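Local coordinates for protein purine phosphoribosyltransferase (Pyrococcus horikoshii, PDB 1VDM) that probably transfers a phosphoribosyl group from phosphoribosyl pyrophosphate to a purine base, at residues F16-K21 and Y131-T136; V58-G63 and G96-V101; C118-P123 and K138-P143. All blocks are in the same frame, centred on the assembly; numbering follows the deposited sequence.

Interaction 1. Residues F16-K21 and Y131-T136; sequences FALAEK and YYVFRT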
loop_
_atom_site.group_PDB
_atom_site.type_symbol
_atom_site.label_atom_id
_atom_site.label_comp_id
_atom_site.label_asym_id
_atom_site.label_seq_id
_atom_site.Cartn_x
_atom_site.Cartn_y
_atom_site.Cartn_z
ATOM N N PHE G 16 -29.097 12.506 -6.612
ATOM C CA PHE G 16 -29.192 12.704 -5.167
ATOM C C PHE G 16 -30.447 13.488 -4.812
ATOM O O PHE G 16 -31.111 13.191 -3.811
ATOM C CB PHE G 16 -27.939 13.415 -4.614
ATOM C CG PHE G 16 -26.814 12.467 -4.250
ATOM C CD1 PHE G 16 -26.999 11.485 -3.273
ATOM C CD2 PHE G 16 -25.581 12.528 -4.910
ATOM C CE1 PHE G 16 -25.970 10.567 -2.959
ATOM C CE2 PHE G 16 -24.549 11.618 -4.604
ATOM C CZ PHE G 16 -24.750 10.636 -3.624
ATOM N N ALA G 17 -30.773 14.478 -5.640
ATOM C CA ALA G 17 -31.960 15.303 -5.432
ATOM C C ALA G 17 -33.220 14.449 -5.567
ATOM O O ALA G 17 -34.146 14.546 -4.766
ATOM C CB ALA G 17 -31.983 16.445 -6.441
ATOM N N LEU G 18 -33.249 13.608 -6.588
ATOM C CA LEU G 18 -34.390 12.742 -6.812
ATOM C C LEU G 18 -34.556 11.806 -5.626
ATOM O O LEU G 18 -35.666 11.592 -5.149
ATOM C CB LEU G 18 -34.194 11.937 -8.105
ATOM C CG LEU G 18 -34.161 12.789 -9.377
ATOM C CD1 LEU G 18 -33.598 11.988 -10.551
ATOM C CD2 LEU G 18 -35.571 13.283 -9.685
ATOM N N ALA G 19 -33.446 11.247 -5.154
ATOM C CA ALA G 19 -33.464 10.329 -4.017
ATOM C C ALA G 19 -34.190 10.923 -2.820
ATOM O O ALA G 19 -35.095 10.300 -2.277
ATOM C CB ALA G 19 -32.045 9.957 -3.621
ATOM N N GLU G 20 -33.799 12.125 -2.412
ATOM C CA GLU G 20 -34.434 12.763 -1.265
ATOM C C GLU G 20 -35.951 12.834 -1.435
ATOM O O GLU G 20 -36.702 12.649 -0.470
ATOM C CB GLU G 20 -33.857 14.168 -1.038
ATOM C CG GLU G 20 -34.292 14.820 0.295
ATOM C CD GLU G 20 -34.003 13.943 1.528
ATOM O OE1 GLU G 20 -32.829 13.549 1.726
ATOM O OE2 GLU G 20 -34.946 13.646 2.299
ATOM N N LYS G 21 -36.397 13.093 -2.664
ATOM C CA LYS G 21 -37.821 13.180 -2.968
ATOM C C LYS G 21 -38.466 11.799 -2.993
ATOM O O LYS G 21 -39.590 11.626 -2.527
ATOM C CB LYS G 21 -38.037 13.877 -4.314
ATOM C CG LYS G 21 -38.733 15.219 -4.211
ATOM C CD LYS G 21 -37.958 16.185 -3.330
ATOM C CE LYS G 21 -38.758 17.451 -3.057
ATOM N NZ LYS G 21 -38.006 18.419 -2.208
ATOM N N TYR G 131 -41.205 13.145 -11.004
ATOM C CA TYR G 131 -39.994 13.772 -10.479
ATOM C C TYR G 131 -38.925 13.854 -11.570
ATOM O O TYR G 131 -38.599 12.847 -12.191
ATOM C CB TYR G 131 -39.413 12.968 -9.307
ATOM C CG TYR G 131 -40.388 12.615 -8.213
ATOM C CD1 TYR G 131 -41.027 11.380 -8.199
ATOM C CD2 TYR G 131 -40.671 13.515 -7.189
ATOM C CE1 TYR G 131 -41.928 11.047 -7.191
ATOM C CE2 TYR G 131 -41.565 13.196 -6.182
ATOM C CZ TYR G 131 -42.190 11.961 -6.189
ATOM O OH TYR G 131 -43.078 11.644 -5.193
ATOM N N TYR G 132 -38.375 15.042 -11.799
ATOM C CA TYR G 132 -37.323 15.217 -12.799
ATOM C C TYR G 132 -36.506 16.457 -12.456
ATOM O O TYR G 132 -36.939 17.273 -11.649
ATOM C CB TYR G 132 -37.917 15.308 -14.223
ATOM C CG TYR G 132 -38.643 16.595 -14.572
ATOM C CD1 TYR G 132 -37.936 17.753 -14.903
ATOM C CD2 TYR G 132 -40.039 16.652 -14.572
ATOM C CE1 TYR G 132 -38.599 18.936 -15.225
ATOM C CE2 TYR G 132 -40.714 17.830 -14.893
ATOM C CZ TYR G 132 -39.989 18.969 -15.216
ATOM O OH TYR G 132 -40.649 20.143 -15.505
ATOM N N VAL G 133 -35.330 16.600 -13.061
ATOM C CA VAL G 133 -34.460 17.737 -12.770
ATOM C C VAL G 133 -34.223 18.713 -13.919
ATOM O O VAL G 133 -34.245 19.932 -13.725
ATOM C CB VAL G 133 -33.077 17.245 -12.279
ATOM C CG1 VAL G 133 -32.152 18.429 -12.020
ATOM C CG2 VAL G 133 -33.246 16.412 -11.028
ATOM N N PHE G 134 -33.984 18.185 -15.114
ATOM C CA PHE G 134 -33.713 19.046 -16.258
ATOM C C PHE G 134 -34.837 19.157 -17.284
ATOM O O PHE G 134 -35.504 18.177 -17.623
ATOM C CB PHE G 134 -32.417 18.604 -16.944
ATOM C CG PHE G 134 -31.230 18.559 -16.024
ATOM C CD1 PHE G 134 -30.647 17.341 -15.675
ATOM C CD2 PHE G 134 -30.691 19.734 -15.505
ATOM C CE1 PHE G 134 -29.543 17.297 -14.823
ATOM C CE2 PHE G 134 -29.583 19.703 -14.648
ATOM C CZ PHE G 134 -29.011 18.484 -14.307
ATOM N N ARG G 135 -35.020 20.381 -17.768
ATOM C CA ARG G 135 -36.003 20.636 -18.795
ATOM C C ARG G 135 -35.341 21.338 -19.963
ATOM O O ARG G 135 -34.647 22.334 -19.811
ATOM C CB ARG G 135 -37.094 21.527 -18.200
ATOM C CG ARG G 135 -38.205 21.836 -19.205
ATOM C CD ARG G 135 -39.038 23.055 -18.786
ATOM N NE ARG G 135 -40.468 22.790 -18.966
ATOM C CZ ARG G 135 -41.128 23.546 -19.861
ATOM N NH1 ARG G 135 -40.485 24.479 -20.544
ATOM N NH2 ARG G 135 -42.436 23.354 -20.054
ATOM N N THR G 136 -35.510 20.736 -21.134
ATOM C CA THR G 136 -34.863 21.255 -22.337
ATOM C C THR G 136 -35.551 20.768 -23.606
ATOM O O THR G 136 -36.300 19.791 -23.582
ATOM C CB THR G 136 -33.365 20.820 -22.406
ATOM O OG1 THR G 136 -32.728 21.455 -23.524
ATOM C CG2 THR G 136 -33.252 19.306 -22.571
HETATM O O HOH W 1 -42.484 12.937 -2.694
#
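Leu18 reaches from helix 8-23 to the chain at Tyr131 and Val133, and this apolar meeting is the close-packed half of the contact. Its CD2 methyl lies 3.9 Å from CB of Tyr131 and equally near the backbone N of Tyr132, so it rests against main chain as much as against side chain. With CG anti to the carbonyl carbon (chi1 -65°), Leu18 CG, the branch point, lies 4.1 Å from Val133 CG2. The leucine and Tyr131 side chains run past each other in opposite senses. Leu18 and Tyr131 are buried here, and Ala14 of the same helix also touches Val133.

One helical turn on, the packing gives way to a wetter border. CB and CG of Lys21 approach the Tyr131 ring obliquely, CB coming to 3.9 Å from CD2. Beyond CG the chain bends (chi2 59°), and the ammonium end leads away from the ring, leaving the aliphatic root to make the contact. Here a water spans the gap: it donates to Lys21 O at 3.2 Å and lies 2.9 Å from Tyr131 OH. Glu151 of a neighbouring subunit packs on both Lys21 and Tyr131, placing this border at a subunit interface.

Helix 8-23 thus lies over the connection that leads into strand 134-135, within the phosphoribosyltransferase domain. Because nothing polar links the two segments directly, the hold between them depends on shape and burial around Leu18, while the single water joins a helix carbonyl to the phenol at the edge.

Interaction 2. Residues V58-G63 and G96-V101; sequences VKFYKG and GKTLEV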
loop_
_atom_site.group_PDB
_atom_site.type_symbol
_atom_site.label_atom_id
_atom_site.label_comp_id
_atom_site.label_asym_id
_atom_site.label_seq_id
_atom_site.Cartn_x
_atom_site.Cartn_y
_atom_site.Cartn_z
ATOM N N VAL G 58 -37.251 -1.660 -24.033
ATOM C CA VAL G 58 -38.258 -1.486 -25.072
ATOM C C VAL G 58 -37.578 -0.972 -26.334
ATOM O O VAL G 58 -36.786 -0.032 -26.286
ATOM C CB VAL G 58 -39.345 -0.489 -24.632
ATOM C CG1 VAL G 58 -40.398 -0.363 -25.715
ATOM C CG2 VAL G 58 -39.981 -0.957 -23.332
ATOM N N LYS G 59 -37.882 -1.596 -27.462
ATOM C CA LYS G 59 -37.276 -1.181 -28.720
ATOM C C LYS G 59 -38.333 -0.937 -29.798
ATOM O O LYS G 59 -39.430 -1.478 -29.762
ATOM C CB LYS G 59 -36.314 -2.279 -29.173
ATOM C CG LYS G 59 -34.872 -1.777 -29.284
ATOM C CD LYS G 59 -33.851 -2.873 -28.976
ATOM C CE LYS G 59 -33.115 -2.633 -27.653
ATOM N NZ LYS G 59 -32.755 -3.915 -27.051
ATOM N N PHE G 60 -38.000 -0.092 -30.768
ATOM C CA PHE G 60 -38.979 0.218 -31.810
ATOM C C PHE G 60 -38.462 -0.093 -33.226
ATOM O O PHE G 60 -37.337 0.221 -33.599
ATOM C CB PHE G 60 -39.336 1.702 -31.699
ATOM C CG PHE G 60 -40.144 1.944 -30.460
ATOM C CD1 PHE G 60 -39.502 2.320 -29.287
ATOM C CD2 PHE G 60 -41.523 1.822 -30.497
ATOM C CE1 PHE G 60 -40.248 2.576 -28.146
ATOM C CE2 PHE G 60 -42.265 2.083 -29.349
ATOM C CZ PHE G 60 -41.632 2.460 -28.171
ATOM N N TYR G 61 -39.328 -0.781 -34.009
ATOM C CA TYR G 61 -39.077 -1.022 -35.423
ATOM C C TYR G 61 -40.194 -0.437 -36.292
ATOM O O TYR G 61 -41.265 -0.071 -35.823
ATOM C CB TYR G 61 -38.963 -2.533 -35.632
ATOM C CG TYR G 61 -37.977 -3.106 -34.670
ATOM C CD1 TYR G 61 -38.314 -4.228 -33.917
ATOM C CD2 TYR G 61 -36.699 -2.556 -34.550
ATOM C CE1 TYR G 61 -37.381 -4.807 -33.069
ATOM C CE2 TYR G 61 -35.770 -3.129 -33.694
ATOM C CZ TYR G 61 -36.106 -4.249 -32.957
ATOM O OH TYR G 61 -35.170 -4.854 -32.141
ATOM N N LYS G 62 -39.895 -0.312 -37.597
ATOM C CA LYS G 62 -40.838 0.355 -38.487
ATOM C C LYS G 62 -42.086 -0.494 -38.748
ATOM O O LYS G 62 -43.182 0.007 -38.967
ATOM C CB LYS G 62 -40.124 0.669 -39.801
ATOM C CG LYS G 62 -39.303 1.957 -39.715
ATOM C CD LYS G 62 -39.979 3.124 -40.435
ATOM C CE LYS G 62 -39.823 3.044 -41.958
ATOM N NZ LYS G 62 -40.889 3.806 -42.604
ATOM N N GLY G 63 -41.887 -1.824 -38.762
ATOM C CA GLY G 63 -43.023 -2.710 -38.984
ATOM C C GLY G 63 -43.597 -2.562 -40.397
ATOM O O GLY G 63 -42.936 -2.129 -41.332
ATOM N N GLY G 96 -42.330 10.286 -24.651
ATOM C CA GLY G 96 -43.117 9.536 -23.688
ATOM C C GLY G 96 -43.530 8.214 -24.288
ATOM O O GLY G 96 -44.290 7.437 -23.706
ATOM N N LYS G 97 -43.009 7.967 -25.478
ATOM C CA LYS G 97 -43.296 6.756 -26.213
ATOM C C LYS G 97 -42.922 5.521 -25.388
ATOM O O LYS G 97 -43.775 4.685 -25.087
ATOM C CB LYS G 97 -42.516 6.797 -27.528
ATOM C CG LYS G 97 -42.809 5.685 -28.514
ATOM C CD LYS G 97 -41.887 5.802 -29.732
ATOM C CE LYS G 97 -40.411 5.754 -29.326
ATOM N NZ LYS G 97 -39.483 5.950 -30.476
ATOM N N THR G 98 -41.652 5.421 -25.006
ATOM C CA THR G 98 -41.170 4.279 -24.236
ATOM C C THR G 98 -41.851 4.150 -22.879
ATOM O O THR G 98 -42.245 3.054 -22.470
ATOM C CB THR G 98 -39.649 4.363 -24.009
ATOM O OG1 THR G 98 -38.979 4.435 -25.273
ATOM C CG2 THR G 98 -39.159 3.137 -23.267
ATOM N N LEU G 99 -41.989 5.273 -22.184
ATOM C CA LEU G 99 -42.617 5.266 -20.875
ATOM C C LEU G 99 -44.034 4.701 -20.880
ATOM O O LEU G 99 -44.393 3.920 -19.995
ATOM C CB LEU G 99 -42.596 6.672 -20.273
ATOM C CG LEU G 99 -41.233 7.079 -19.699
ATOM C CD1 LEU G 99 -41.260 8.502 -19.179
ATOM C CD2 LEU G 99 -40.873 6.121 -18.579
ATOM N N GLU G 100 -44.846 5.072 -21.864
ATOM C CA GLU G 100 -46.209 4.546 -21.913
ATOM C C GLU G 100 -46.213 3.026 -22.039
ATOM O O GLU G 100 -47.029 2.348 -21.413
ATOM C CB GLU G 100 -46.997 5.185 -23.063
ATOM C CG GLU G 100 -47.407 6.619 -22.762
ATOM C CD GLU G 100 -48.310 7.227 -23.822
ATOM O OE1 GLU G 100 -48.694 8.409 -23.656
ATOM O OE2 GLU G 100 -48.635 6.529 -24.811
ATOM N N VAL G 101 -45.301 2.485 -22.837
ATOM C CA VAL G 101 -45.220 1.039 -22.993
ATOM C C VAL G 101 -44.851 0.400 -21.653
ATOM O O VAL G 101 -45.390 -0.641 -21.276
ATOM C CB VAL G 101 -44.154 0.645 -24.024
ATOM C CG1 VAL G 101 -44.102 -0.867 -24.165
ATOM C CG2 VAL G 101 -44.463 1.290 -25.363
#
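Phe60 presents one face of its ring to Lys97, whose CE sits 3.4 Å above the plane and is offset toward the rim. Thr98 OG1 stands at the edge of the same ring, near its plane and 3.6 Å from CE1, and Val101 CG2 comes in obliquely at CZ. The lysine lies across the face rather than pointing at it. Its CG starts just beyond the rim, nearest CZ, CD lies above the ring, and a bend at chi3 (58°) carries CE toward CE1 and CD1. Both a CH-pi contact from CE and a cation-pi contact from NZ result, the latter 4.2 Å from the ring centroid and 24° off the normal. The charge has a second, long and weak partner in Glu69 OE1, in the loop that also touches Phe60.

The partners belong to two well-known elements of the type I phosphoribosyltransferase fold. Lys97 and Thr98 lie at the end of what is, from its sequence, the phosphoribosyl pyrophosphate-binding motif of relatives, where it leads into helix 97-107. Strand 53-61 pairs with strand 70-73, and the connection between them probably corresponds to the flexible loop that in relatives closes over the active site. The axes of strand segment 58-61 and helix segment 97-101 run at 121° to each other and pass 9.2 Å apart.

Deeper along the strand the contact becomes wholly aliphatic. Val58 CB meets Thr98 CG2 at 3.9 Å; with CG2 anti to its own N, the threonine turns its methyl to the valine and its hydroxyl to the phenylalanine. Val58 CG1 lies 4.0 Å from Val101 CG1, and Pro71 of the neighbouring strand packs against both valines and Phe60.

Interaction 3. Residues C118-P123 and K138-P143; sequences CLAMKP and KWIVFP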
loop_
_atom_site.group_PDB
_atom_site.type_symbol
_atom_site.label_atom_id
_atom_site.label_comp_id
_atom_site.label_asym_id
_atom_site.label_seq_id
_atom_site.Cartn_x
_atom_site.Cartn_y
_atom_site.Cartn_z
ATOM N N CYS G 118 -37.206 10.782 -13.668
ATOM C CA CYS G 118 -36.309 10.971 -14.802
ATOM C C CYS G 118 -35.308 12.065 -14.505
ATOM O O CYS G 118 -35.553 12.935 -13.671
ATOM C CB CYS G 118 -37.092 11.378 -16.057
ATOM S SG CYS G 118 -38.125 10.101 -16.773
ATOM N N LEU G 119 -34.179 12.026 -15.194
ATOM C CA LEU G 119 -33.178 13.056 -15.009
ATOM C C LEU G 119 -33.696 14.338 -15.656
ATOM O O LEU G 119 -33.564 15.428 -15.093
ATOM C CB LEU G 119 -31.870 12.644 -15.671
ATOM C CG LEU G 119 -31.168 11.432 -15.067
ATOM C CD1 LEU G 119 -29.985 11.023 -15.951
ATOM C CD2 LEU G 119 -30.706 11.791 -13.651
ATOM N N ALA G 120 -34.293 14.195 -16.841
ATOM C CA ALA G 120 -34.816 15.334 -17.585
ATOM C C ALA G 120 -36.058 14.992 -18.391
ATOM O O ALA G 120 -36.400 13.824 -18.577
ATOM C CB ALA G 120 -33.742 15.879 -18.518
ATOM N N MET G 121 -36.737 16.030 -18.862
ATOM C CA MET G 121 -37.932 15.855 -19.676
ATOM C C MET G 121 -37.993 16.956 -20.716
ATOM O O MET G 121 -37.416 18.031 -20.540
ATOM C CB MET G 121 -39.206 15.913 -18.826
ATOM C CG MET G 121 -39.611 17.318 -18.397
ATOM S SD MET G 121 -41.314 17.771 -18.864
ATOM C CE MET G 121 -41.088 19.505 -19.241
ATOM N N LYS G 122 -38.693 16.674 -21.806
ATOM C CA LYS G 122 -38.861 17.648 -22.872
ATOM C C LYS G 122 -40.330 18.083 -22.873
ATOM O O LYS G 122 -41.233 17.252 -22.746
ATOM C CB LYS G 122 -38.420 17.031 -24.197
ATOM C CG LYS G 122 -36.902 16.876 -24.256
ATOM C CD LYS G 122 -36.441 16.003 -25.395
ATOM C CE LYS G 122 -34.935 16.091 -25.563
ATOM N NZ LYS G 122 -34.466 15.320 -26.742
ATOM N N PRO G 123 -40.577 19.399 -22.994
ATOM C CA PRO G 123 -41.891 20.057 -23.006
ATOM C C PRO G 123 -43.080 19.334 -23.643
ATOM O O PRO G 123 -44.193 19.373 -23.117
ATOM C CB PRO G 123 -41.599 21.387 -23.693
ATOM C CG PRO G 123 -40.219 21.694 -23.239
ATOM C CD PRO G 123 -39.521 20.355 -23.379
ATOM N N LYS G 138 -33.515 20.723 -26.480
ATOM C CA LYS G 138 -32.366 20.236 -27.227
ATOM C C LYS G 138 -32.152 18.745 -27.032
ATOM O O LYS G 138 -32.793 18.114 -26.184
ATOM C CB LYS G 138 -31.101 20.966 -26.789
ATOM C CG LYS G 138 -31.112 22.459 -27.030
ATOM C CD LYS G 138 -29.727 23.026 -26.790
ATOM C CE LYS G 138 -29.702 24.529 -26.942
ATOM N NZ LYS G 138 -28.353 25.069 -26.621
ATOM N N TRP G 139 -31.260 18.176 -27.837
ATOM C CA TRP G 139 -30.942 16.764 -27.694
ATOM C C TRP G 139 -29.894 16.687 -26.579
ATOM O O TRP G 139 -28.930 17.472 -26.553
ATOM C CB TRP G 139 -30.386 16.184 -28.995
ATOM C CG TRP G 139 -29.915 14.761 -28.854
ATOM C CD1 TRP G 139 -28.646 14.342 -28.567
ATOM C CD2 TRP G 139 -30.714 13.575 -28.950
ATOM N NE1 TRP G 139 -28.606 12.969 -28.477
ATOM C CE2 TRP G 139 -29.861 12.472 -28.709
ATOM C CE3 TRP G 139 -32.070 13.334 -29.214
ATOM C CZ2 TRP G 139 -30.316 11.152 -28.727
ATOM C CZ3 TRP G 139 -32.523 12.017 -29.231
ATOM C CH2 TRP G 139 -31.646 10.943 -28.989
ATOM N N ILE G 140 -30.101 15.761 -25.647
ATOM C CA ILE G 140 -29.183 15.608 -24.526
ATOM C C ILE G 140 -28.175 14.477 -24.696
ATOM O O ILE G 140 -28.549 13.323 -24.921
ATOM C CB ILE G 140 -29.935 15.341 -23.202
ATOM C CG1 ILE G 140 -31.055 16.355 -23.014
ATOM C CG2 ILE G 140 -28.961 15.443 -22.025
ATOM C CD1 ILE G 140 -31.955 16.026 -21.863
ATOM N N VAL G 141 -26.896 14.821 -24.591
ATOM C CA VAL G 141 -25.844 13.814 -24.667
ATOM C C VAL G 141 -25.431 13.549 -23.226
ATOM O O VAL G 141 -24.863 14.414 -22.567
ATOM C CB VAL G 141 -24.605 14.301 -25.443
ATOM C CG1 VAL G 141 -23.571 13.193 -25.483
ATOM C CG2 VAL G 141 -24.996 14.717 -26.853
ATOM N N PHE G 142 -25.744 12.358 -22.733
ATOM C CA PHE G 142 -25.398 11.995 -21.366
ATOM C C PHE G 142 -23.906 11.669 -21.208
ATOM O O PHE G 142 -23.209 11.395 -22.192
ATOM C CB PHE G 142 -26.269 10.826 -20.906
ATOM C CG PHE G 142 -27.706 11.192 -20.732
ATOM C CD1 PHE G 142 -28.655 10.839 -21.692
ATOM C CD2 PHE G 142 -28.119 11.916 -19.614
ATOM C CE1 PHE G 142 -30.004 11.199 -21.539
ATOM C CE2 PHE G 142 -29.466 12.283 -19.454
ATOM C CZ PHE G 142 -30.408 11.924 -20.417
ATOM N N PRO G 143 -23.403 11.682 -19.953
ATOM C CA PRO G 143 -21.992 11.402 -19.654
ATOM C C PRO G 143 -21.533 10.021 -20.111
ATOM O O PRO G 143 -20.349 9.809 -20.355
ATOM C CB PRO G 143 -21.918 11.535 -18.131
ATOM C CG PRO G 143 -23.188 12.198 -17.738
ATOM C CD PRO G 143 -24.193 11.709 -18.710
#
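The backbones of Leu119-Lys122 and Lys138-Phe142 run nearly antiparallel, 160° apart, yet their alpha carbons stay well separated (8.9 Å from Ala120 CA to Ile140 CA), so the space between them is bridged mainly by side chains. In type I phosphoribosyltransferases a small hood is built over the carboxyl ends of the central sheet. Strand 139-141, paired with strand 3-5, probably forms part of it, facing the short strand that follows strand 113-118. Two apolar meetings bridge the gap. Leu119 CD1 lies 3.8 Å from CE2 of Phe142, approaching its ring obliquely, and Ala120 CB touches CD1 of Ile140 at the same separation. Val92 packs beside Ala120, Ile140 and Phe142.

Lys122 works differently. Extended beyond CG, it carries its ammonium to a salt bridge with Asp94 and passes Lys138 on the way. NZ is 3.3 Å from Lys138 O at an angle too poor for a hydrogen bond, and 4.0 Å from Trp139 CE3. An alanine here would probably leave Asp94 without this charged mate and open a gap beside Lys138 O and Trp139.

The two branches of Ile140 divide the work: CG1, anti to the carbonyl carbon (chi1 -49°), leads to the methyl that meets Ala120, while CG2 rests 4.0 Å above the plane of the Phe142 ring, offset toward its rim.

Interactions 1 and 3 are neighbours, their centres about 12 Å apart, and are joined by strand pairing: Phe134 N lies 2.8 Å from Leu119 O, and Phe134 O lies 2.8 Å from Met121 N, both probable hydrogen bonds. Their segments alternate along the chain, and 131-136 packs against helix 8-23 while its strand 134-135 pairs with strand 120-121. Interaction 2 lies across the chain's centre from interaction 1, with centres about 24 Å apart. It touches interaction 3 lightly, at Leu99 CD1 and Cys118 SG (4.3 Å), with centres about 17 Å apart. By family analogy, the motif of interaction 2 and the hood of interaction 3 would flank the active site.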